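Local structure of MGS-M5 (Unidentified, 4Q3N) at residues A[114-119]-A[139-144]; A[179-184]-A[296-301]; A[246-251]-A[276-281]. The protein probably catalyses the NAD-dependent interconversion of L-lactate and pyruvate, as a Rossmann-fold member of the lactate/malate dehydrogenase family. All blocks are in the same frame, centred on the assembly; numbering follows the deposited sequence.

Interaction 1 (A[114-119]-A[139-144]); sequences GILLVA and SRVIGS
Strands 115-118 and 141-143 are the last two of the parallel sheet in the Rossmann-type NAD-binding domain, and helix 123-134 joins them in a beta-alpha-beta unit. Their axes run 4.5 Å apart at closest. The packed part is the ladder. Leu116 N bonds to Arg140 O, Leu116 O receives Ile142 N at 2.8 Å and almost straight (171°), Val118 N donates to Ile142 O, and Ser144 N closes the row on Val118 O. One face of the sheet carries Leu116 and Val141, side by side and pointing the same way, with Leu116 CD1 4.0 Å from Val141 CG2; Ser134 and Leu136 also touch both. On the other face Ile142 holds CG1 in the crowded position between backbone N and carbonyl carbon (chi1 57°), where it meets Leu117 CD1 at 3.8 Å. Helix 232-246 touches Leu117 on this face.

The looser end is at Arg140, partly exposed just before the strand begins. Its chain bends at chi2 and chi3, so the guanidinium swings back over Ile115, whose CG1 lies centrally over one face, 3.8 Å from CZ. NH1 bonds to Asp280 O and NH2 to Asn113 O, so two backbone carbonyls fix the rotation of the flat group. An alanine here lacks the guanidinium, and its loss would probably take away one of the covers over Ile115 CG1 and loosen the tie to the turn at Asp280. At the guanidinium edge, in its plane, a water accepts from Arg140 NE at 2.8 Å and lies 2.7 Å from Gly114 O.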
loop_
_atom_site.group_PDB
_atom_site.type_symbol
_atom_site.label_atom_id
_atom_site.label_comp_id
_atom_site.label_asym_id
_atom_site.label_seq_id
_atom_site.Cartn_x
_atom_site.Cartn_y
_atom_site.Cartn_z
ATOM N N GLY A 114 -12.956 24.186 -5.685
ATOM C CA GLY A 114 -12.113 23.319 -4.886
ATOM C C GLY A 114 -10.855 24.079 -4.491
ATOM O O GLY A 114 -10.859 25.303 -4.325
ATOM N N ILE A 115 -9.766 23.346 -4.357
ATOM C CA ILE A 115 -8.489 23.905 -3.961
ATOM C C ILE A 115 -7.544 24.051 -5.166
ATOM O O ILE A 115 -7.526 23.169 -6.036
ATOM C CB ILE A 115 -7.865 22.968 -2.889
ATOM C CG1 ILE A 115 -8.766 23.013 -1.621
ATOM C CG2 ILE A 115 -6.392 23.278 -2.587
ATOM C CD1 ILE A 115 -8.395 21.850 -0.694
ATOM N N LEU A 116 -6.769 25.136 -5.220
ATOM C CA LEU A 116 -5.723 25.309 -6.262
ATOM C C LEU A 116 -4.368 25.059 -5.672
ATOM O O LEU A 116 -4.027 25.609 -4.606
ATOM C CB LEU A 116 -5.725 26.750 -6.866
ATOM C CG LEU A 116 -6.987 27.193 -7.602
ATOM C CD1 LEU A 116 -6.884 28.672 -8.036
ATOM C CD2 LEU A 116 -7.261 26.297 -8.837
ATOM N N LEU A 117 -3.591 24.259 -6.378
ATOM C CA LEU A 117 -2.195 23.970 -6.029
ATOM C C LEU A 117 -1.277 24.360 -7.184
ATOM O O LEU A 117 -1.342 23.746 -8.253
ATOM C CB LEU A 117 -2.015 22.481 -5.728
ATOM C CG LEU A 117 -0.599 21.940 -5.530
ATOM C CD1 LEU A 117 0.167 22.789 -4.505
ATOM C CD2 LEU A 117 -0.648 20.428 -5.050
ATOM N N VAL A 118 -0.438 25.372 -6.991
ATOM C CA VAL A 118 0.392 25.880 -8.099
ATOM C C VAL A 118 1.777 25.247 -7.989
ATOM O O VAL A 118 2.368 25.273 -6.915
ATOM C CB VAL A 118 0.485 27.423 -8.039
ATOM C CG1 VAL A 118 1.440 27.942 -9.141
ATOM C CG2 VAL A 118 -0.892 28.021 -8.227
ATOM N N ALA A 119 2.278 24.620 -9.055
ATOM C CA ALA A 119 3.645 24.086 -9.011
ATOM C C ALA A 119 4.556 24.840 -10.002
ATOM O O ALA A 119 5.768 24.708 -9.945
ATOM C CB ALA A 119 3.679 22.576 -9.334
ATOM N N SER A 139 -6.946 30.284 2.025
ATOM C CA SER A 139 -6.703 28.923 2.584
ATOM C C SER A 139 -6.928 27.810 1.523
ATOM O O SER A 139 -6.648 26.631 1.772
ATOM C CB SER A 139 -7.614 28.655 3.792
ATOM O OG SER A 139 -8.977 28.758 3.407
ATOM N N ARG A 140 -7.531 28.184 0.394
ATOM C CA ARG A 140 -7.871 27.254 -0.705
ATOM C C ARG A 140 -6.937 27.395 -1.889
ATOM O O ARG A 140 -7.160 26.799 -2.946
ATOM C CB ARG A 140 -9.290 27.537 -1.211
ATOM C CG ARG A 140 -10.300 27.734 -0.080
ATOM C CD ARG A 140 -10.884 26.393 0.391
ATOM N NE ARG A 140 -11.713 25.748 -0.631
ATOM C CZ ARG A 140 -12.150 24.490 -0.539
ATOM N NH1 ARG A 140 -11.868 23.769 0.555
ATOM N NH2 ARG A 140 -12.903 23.963 -1.504
ATOM N N VAL A 141 -5.935 28.245 -1.750
ATOM C CA VAL A 141 -4.937 28.362 -2.849
ATOM C C VAL A 141 -3.550 28.255 -2.263
ATOM O O VAL A 141 -3.199 29.023 -1.367
ATOM C CB VAL A 141 -5.050 29.719 -3.614
ATOM C CG1 VAL A 141 -3.933 29.832 -4.706
ATOM C CG2 VAL A 141 -6.433 29.853 -4.223
ATOM N N ILE A 142 -2.783 27.279 -2.729
ATOM C CA ILE A 142 -1.451 27.083 -2.220
ATOM C C ILE A 142 -0.477 26.848 -3.347
ATOM O O ILE A 142 -0.864 26.552 -4.500
ATOM C CB ILE A 142 -1.403 25.846 -1.228
ATOM C CG1 ILE A 142 -1.898 24.584 -1.931
ATOM C CG2 ILE A 142 -2.259 26.136 -0.021
ATOM C CD1 ILE A 142 -1.758 23.299 -1.081
ATOM N N GLY A 143 0.807 26.924 -3.013
ATOM C CA GLY A 143 1.837 26.503 -3.960
ATOM C C GLY A 143 2.682 25.387 -3.334
ATOM O O GLY A 143 2.662 25.198 -2.132
ATOM N N SER A 144 3.462 24.680 -4.147
ATOM C CA SER A 144 4.272 23.596 -3.613
ATOM C C SER A 144 5.463 24.116 -2.766
ATOM O O SER A 144 6.041 23.342 -1.977
ATOM C CB SER A 144 4.774 22.689 -4.736
ATOM O OG SER A 144 5.425 23.407 -5.754
HETATM O O HOH W 1 -12.560 26.979 -3.041
#

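Interaction 2 (A[179-184]-A[296-301]); sequences SEFVCW and SQLNNS
Hydroxyl contacts come first in this meeting of strand 181-182, at the margin of the four-stranded antiparallel sheet in the C-terminal alpha/beta domain, with the long helix 292-311. Ser179 OG and Ser301 OG stand tip to tip at 2.5 Å, and Ser179 O lies 3.4 Å from Ser301 OG, a weaker approach. Glu175 ties in both hydroxyls, through OE1 to Ser179 OG and through its backbone N to Ser301 OG.

Water forms the second class. One molecule donates to Ser179 O and to Gln297 O and accepts from Asn300 ND2, joining loop to helix. Another donates to Val182 O at 2.7 Å and to Gln297 OE1 at 2.6 Å.

Carbon contacts belong to Phe181, whose CG, between the backbone N and the carbonyl carbon (chi1 64°), turns the ring toward the helix. Gln297 CB makes a CH-pi contact over one face of the ring, 3.9 Å from the centroid, and the Gln297 amide, turned 40° from the ring plane, brings OE1 3.5 Å from Phe181 CD2. Leu298 reaches the far end of the ring: its CB is 3.8 Å from Phe181 CZ, and its CD1 lies at the ring edge in the plane.

A buried aromatic ring thus supplies the apolar grip, whereas the polar side is joined by the paired hydroxyls and two bridging waters, and the Glu175 carboxylate would probably polarise the Ser179 hydroxyl.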
loop_
_atom_site.group_PDB
_atom_site.type_symbol
_atom_site.label_atom_id
_atom_site.label_comp_id
_atom_site.label_asym_id
_atom_site.label_seq_id
_atom_site.Cartn_x
_atom_site.Cartn_y
_atom_site.Cartn_z
ATOM N N SER A 179 16.951 32.503 -2.151
ATOM C CA SER A 179 16.887 33.074 -0.794
ATOM C C SER A 179 16.256 32.121 0.252
ATOM O O SER A 179 16.066 32.495 1.403
ATOM C CB SER A 179 16.153 34.439 -0.823
ATOM O OG SER A 179 14.728 34.274 -0.838
ATOM N N GLU A 180 15.980 30.876 -0.105
ATOM C CA GLU A 180 15.533 29.912 0.907
ATOM C C GLU A 180 16.584 29.669 1.975
ATOM O O GLU A 180 17.750 29.914 1.781
ATOM C CB GLU A 180 15.205 28.567 0.304
ATOM C CG GLU A 180 16.464 27.859 -0.219
ATOM C CD GLU A 180 16.111 26.722 -1.137
ATOM O OE1 GLU A 180 14.918 26.623 -1.483
ATOM O OE2 GLU A 180 16.998 25.934 -1.497
ATOM N N PHE A 181 16.181 29.124 3.105
ATOM C CA PHE A 181 17.157 28.939 4.169
ATOM C C PHE A 181 16.707 27.770 5.046
ATOM O O PHE A 181 15.528 27.378 5.027
ATOM C CB PHE A 181 17.306 30.222 5.013
ATOM C CG PHE A 181 16.035 30.598 5.766
ATOM C CD1 PHE A 181 15.040 31.343 5.129
ATOM C CD2 PHE A 181 15.833 30.185 7.085
ATOM C CE1 PHE A 181 13.863 31.663 5.792
ATOM C CE2 PHE A 181 14.666 30.497 7.774
ATOM C CZ PHE A 181 13.671 31.253 7.132
ATOM N N VAL A 182 17.643 27.181 5.784
ATOM C CA VAL A 182 17.307 26.066 6.657
ATOM C C VAL A 182 16.893 26.609 7.995
ATOM O O VAL A 182 17.552 27.464 8.550
ATOM C CB VAL A 182 18.500 25.114 6.915
ATOM C CG1 VAL A 182 18.046 23.888 7.741
ATOM C CG2 VAL A 182 19.168 24.702 5.635
ATOM N N CYS A 183 15.822 26.079 8.544
ATOM C CA CYS A 183 15.486 26.437 9.908
ATOM C C CYS A 183 16.205 25.448 10.853
ATOM O O CYS A 183 15.640 24.420 11.252
ATOM C CB CYS A 183 13.957 26.398 10.085
ATOM S SG CYS A 183 13.442 26.785 11.738
ATOM N N TRP A 184 17.471 25.719 11.166
ATOM C CA TRP A 184 18.203 24.808 12.054
ATOM C C TRP A 184 17.739 24.876 13.515
ATOM O O TRP A 184 18.000 23.952 14.253
ATOM C CB TRP A 184 19.718 25.094 12.007
ATOM C CG TRP A 184 20.383 24.766 10.646
ATOM C CD1 TRP A 184 21.049 25.635 9.800
ATOM C CD2 TRP A 184 20.476 23.476 10.044
ATOM N NE1 TRP A 184 21.522 24.957 8.700
ATOM C CE2 TRP A 184 21.186 23.634 8.811
ATOM C CE3 TRP A 184 20.018 22.199 10.411
ATOM C CZ2 TRP A 184 21.464 22.560 7.962
ATOM C CZ3 TRP A 184 20.266 21.127 9.550
ATOM C CH2 TRP A 184 20.974 21.316 8.331
ATOM N N SER A 296 15.654 37.137 10.188
ATOM C CA SER A 296 16.253 38.025 9.205
ATOM C C SER A 296 16.196 37.400 7.804
ATOM O O SER A 296 15.871 38.076 6.808
ATOM C CB SER A 296 17.684 38.343 9.602
ATOM O OG SER A 296 18.270 39.180 8.641
ATOM N N GLN A 297 16.517 36.119 7.713
ATOM C CA GLN A 297 16.524 35.464 6.410
ATOM C C GLN A 297 15.103 35.381 5.863
ATOM O O GLN A 297 14.896 35.506 4.657
ATOM C CB GLN A 297 17.164 34.072 6.490
ATOM C CG GLN A 297 18.694 34.073 6.801
ATOM C CD GLN A 297 19.185 32.650 6.977
ATOM O OE1 GLN A 297 18.724 31.919 7.868
ATOM N NE2 GLN A 297 20.031 32.210 6.069
ATOM N N LEU A 298 14.111 35.168 6.733
ATOM C CA LEU A 298 12.719 35.095 6.266
ATOM C C LEU A 298 12.270 36.482 5.749
ATOM O O LEU A 298 11.660 36.615 4.665
ATOM C CB LEU A 298 11.786 34.574 7.400
ATOM C CG LEU A 298 10.344 34.396 6.898
ATOM C CD1 LEU A 298 10.268 33.320 5.818
ATOM C CD2 LEU A 298 9.337 34.135 8.055
ATOM N N ASN A 299 12.615 37.519 6.498
ATOM C CA ASN A 299 12.348 38.895 6.065
ATOM C C ASN A 299 12.990 39.191 4.691
ATOM O O ASN A 299 12.364 39.769 3.808
ATOM C CB ASN A 299 12.854 39.909 7.104
ATOM C CG ASN A 299 12.015 39.924 8.422
ATOM O OD1 ASN A 299 10.857 39.544 8.463
ATOM N ND2 ASN A 299 12.634 40.386 9.492
ATOM N N ASN A 300 14.227 38.759 4.502
ATOM C CA ASN A 300 14.918 39.014 3.252
ATOM C C ASN A 300 14.156 38.336 2.109
ATOM O O ASN A 300 13.897 38.917 1.065
ATOM C CB ASN A 300 16.353 38.499 3.317
ATOM C CG ASN A 300 17.039 38.485 1.951
ATOM O OD1 ASN A 300 17.173 39.524 1.310
ATOM N ND2 ASN A 300 17.476 37.298 1.505
ATOM N N SER A 301 13.788 37.094 2.340
ATOM C CA SER A 301 13.121 36.279 1.360
ATOM C C SER A 301 11.747 36.902 1.013
ATOM O O SER A 301 11.356 37.000 -0.147
ATOM C CB SER A 301 12.991 34.869 1.948
ATOM O OG SER A 301 12.969 33.916 0.958
HETATM O O HOH W 2 16.767 34.627 2.834
HETATM O O HOH W 3 19.365 29.506 8.672
#

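Interaction 3 (A[246-251]-A[276-281]); sequences FNNENR and VLNKDG. With ACT (acetate ion), chain F.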
loop_
_atom_site.group_PDB
_atom_site.type_symbol
_atom_site.label_atom_id
_atom_site.label_comp_id
_atom_site.label_asym_id
_atom_site.label_seq_id
_atom_site.Cartn_x
_atom_site.Cartn_y
_atom_site.Cartn_z
ATOM N N PHE A 246 -6.686 14.969 0.373
ATOM C CA PHE A 246 -7.770 14.004 0.140
ATOM C C PHE A 246 -7.944 13.007 1.310
ATOM O O PHE A 246 -9.025 12.486 1.532
ATOM C CB PHE A 246 -7.552 13.246 -1.172
ATOM C CG PHE A 246 -7.930 14.089 -2.369
ATOM C CD1 PHE A 246 -7.026 14.991 -2.901
ATOM C CD2 PHE A 246 -9.220 14.064 -2.857
ATOM C CE1 PHE A 246 -7.407 15.845 -4.008
ATOM C CE2 PHE A 246 -9.617 14.892 -3.953
ATOM C CZ PHE A 246 -8.714 15.785 -4.510
ATOM N N ASN A 247 -6.876 12.738 2.039
ATOM C CA ASN A 247 -7.002 11.848 3.232
ATOM C C ASN A 247 -7.306 12.642 4.501
ATOM O O ASN A 247 -7.363 12.076 5.608
ATOM C CB ASN A 247 -5.727 11.017 3.417
ATOM C CG ASN A 247 -5.549 10.011 2.291
ATOM O OD1 ASN A 247 -6.479 9.308 1.934
ATOM N ND2 ASN A 247 -4.399 9.971 1.733
ATOM N N ASN A 248 -7.510 13.954 4.317
ATOM C CA ASN A 248 -7.955 14.816 5.417
ATOM C C ASN A 248 -7.039 14.690 6.661
ATOM O O ASN A 248 -7.519 14.460 7.802
ATOM C CB ASN A 248 -9.410 14.451 5.812
ATOM C CG ASN A 248 -10.024 15.467 6.739
ATOM O OD1 ASN A 248 -9.642 16.640 6.681
ATOM N ND2 ASN A 248 -11.029 15.040 7.586
ATOM N N GLU A 249 -5.739 14.809 6.456
ATOM C CA GLU A 249 -4.776 14.309 7.453
ATOM C C GLU A 249 -4.502 15.298 8.584
ATOM O O GLU A 249 -4.126 14.856 9.639
ATOM C CB GLU A 249 -3.428 13.953 6.772
ATOM C CG GLU A 249 -3.519 12.712 5.910
ATOM C CD GLU A 249 -2.200 12.343 5.253
ATOM O OE1 GLU A 249 -1.272 13.202 5.180
ATOM O OE2 GLU A 249 -2.123 11.194 4.774
ATOM N N ASN A 250 -4.655 16.618 8.347
ATOM C CA ASN A 250 -4.126 17.641 9.278
ATOM C C ASN A 250 -2.623 17.385 9.449
ATOM O O ASN A 250 -2.083 17.253 10.572
ATOM C CB ASN A 250 -4.886 17.615 10.624
ATOM C CG ASN A 250 -6.285 18.228 10.510
ATOM O OD1 ASN A 250 -6.444 19.333 10.007
ATOM N ND2 ASN A 250 -7.290 17.506 10.948
ATOM N N ARG A 251 -1.976 17.306 8.292
ATOM C CA ARG A 251 -0.546 17.039 8.142
ATOM C C ARG A 251 0.208 18.368 8.064
ATOM O O ARG A 251 -0.248 19.290 7.409
ATOM C CB ARG A 251 -0.309 16.253 6.879
ATOM C CG ARG A 251 1.093 15.613 6.764
ATOM C CD ARG A 251 1.183 14.385 7.699
ATOM N NE ARG A 251 2.503 13.785 7.567
ATOM C CZ ARG A 251 2.806 12.528 7.879
ATOM N NH1 ARG A 251 1.868 11.719 8.342
ATOM N NH2 ARG A 251 4.053 12.075 7.694
ATOM N N VAL A 276 -0.679 23.383 8.147
ATOM C CA VAL A 276 -1.521 22.235 8.399
ATOM C C VAL A 276 -2.507 22.076 7.243
ATOM O O VAL A 276 -3.351 22.959 7.016
ATOM C CB VAL A 276 -2.303 22.389 9.746
ATOM C CG1 VAL A 276 -3.161 21.127 9.990
ATOM C CG2 VAL A 276 -1.340 22.602 10.892
ATOM N N LEU A 277 -2.432 20.941 6.552
ATOM C CA LEU A 277 -3.328 20.634 5.417
ATOM C C LEU A 277 -4.383 19.579 5.767
ATOM O O LEU A 277 -4.059 18.536 6.345
ATOM C CB LEU A 277 -2.525 20.117 4.237
ATOM C CG LEU A 277 -1.687 21.189 3.523
ATOM C CD1 LEU A 277 -0.715 20.521 2.535
ATOM C CD2 LEU A 277 -2.660 22.085 2.749
ATOM N N ASN A 278 -5.621 19.817 5.362
ATOM C CA ASN A 278 -6.654 18.805 5.533
ATOM C C ASN A 278 -7.613 18.965 4.332
ATOM O O ASN A 278 -7.277 19.645 3.365
ATOM C CB ASN A 278 -7.345 18.957 6.916
ATOM C CG ASN A 278 -8.123 20.254 7.055
ATOM O OD1 ASN A 278 -8.609 20.784 6.076
ATOM N ND2 ASN A 278 -8.255 20.768 8.300
ATOM N N LYS A 279 -8.791 18.364 4.378
ATOM C CA LYS A 279 -9.663 18.291 3.195
ATOM C C LYS A 279 -10.160 19.655 2.766
ATOM O O LYS A 279 -10.624 19.852 1.638
ATOM C CB LYS A 279 -10.890 17.408 3.479
ATOM C CG LYS A 279 -11.875 18.011 4.460
ATOM C CD LYS A 279 -13.029 17.020 4.706
ATOM C CE LYS A 279 -13.881 17.479 5.874
ATOM N NZ LYS A 279 -14.601 18.758 5.537
ATOM N N ASP A 280 -10.079 20.594 3.684
ATOM C CA ASP A 280 -10.609 21.967 3.418
ATOM C C ASP A 280 -9.506 22.909 2.937
ATOM O O ASP A 280 -9.788 24.074 2.649
ATOM C CB ASP A 280 -11.233 22.568 4.673
ATOM C CG ASP A 280 -12.412 21.759 5.180
ATOM O OD1 ASP A 280 -13.267 21.403 4.340
ATOM O OD2 ASP A 280 -12.444 21.460 6.401
ATOM N N GLY A 281 -8.273 22.407 2.859
ATOM C CA GLY A 281 -7.128 23.233 2.449
ATOM C C GLY A 281 -6.215 23.559 3.643
ATOM O O GLY A 281 -5.909 22.681 4.431
HETATM C C ACT F . -6.222 14.364 13.342
HETATM O O ACT F . -6.130 14.063 14.582
HETATM O OXT ACT F . -6.934 15.359 12.983
HETATM C CH3 ACT F . -5.525 13.548 12.290
#
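A G1 beta bulge carries the chain from the end of helix 232-246 into strand 251-258, an outer strand, within the chain, of a three-stranded antiparallel sheet. The helix closes with a Schellman motif at Asn248. Asn250, with positive phi (56°), and Arg251 then both face Leu277, and Arg251 and Leu277 form a hydrogen-bonded antiparallel pair: Leu277 N to Arg251 O at 2.9 Å, and Arg251 N to Leu277 O at 3.1 Å.

Asparagine amides bind the adjoining turns. Asn248 CG is anti to the backbone N (chi1 -169°), which brings OD1 to Lys279 N at 3.0 Å; the N-H arrives above the carbonyl plane, not on a lone pair, while the Lys279 chain runs alongside. Asn278 ND2 gives a bond of 2.9 Å to a lone pair of Asn250 OD1, the two amide planes being 79° apart. The opposite end of the Asn278 amide is used too, OD1 accepting Asp280 N in an Asx turn at 2.8 Å, so the group is held at both ends as the type I turn from Asn278 to Gly281 begins. Asn250 ND2 also donates to an acetate oxygen, OXT, probably from the crystallisation liquor.

Other subunits meet the same loop: Asn248 ND2 bonds to Glu29 of the third subunit, and Arg251 NH1 makes a salt bridge with Asp164 of the second. Within the chain, Leu277 packs on Ile241 and Ala244 of helix 232-246 and on Leu253 of strand 251-258, while strand 281-285 borders the sheet beyond Val276.

Interactions 1 and 3 touch although one belongs to the NAD-binding domain and the other to the C-terminal domain: their centres are 12 Å apart, Arg140 NH1 lies 3.0 Å from Asp280 O, and Ile115 CD1 packs 3.6 Å from Gly281 N. The turn that ends interaction 3 thereby joins the two domains. Interaction 2 stands apart, its centre about 22 Å from that of interaction 1 and 26 Å from that of interaction 3. No cofactor or substrate is bound in this structure, so their contacts cannot be read from it; Ala119 in interaction 1 lies near, without touching, the glycine-rich GxGxxG sequence that probably serves the dinucleotide. Interaction 3 alone meets other subunits.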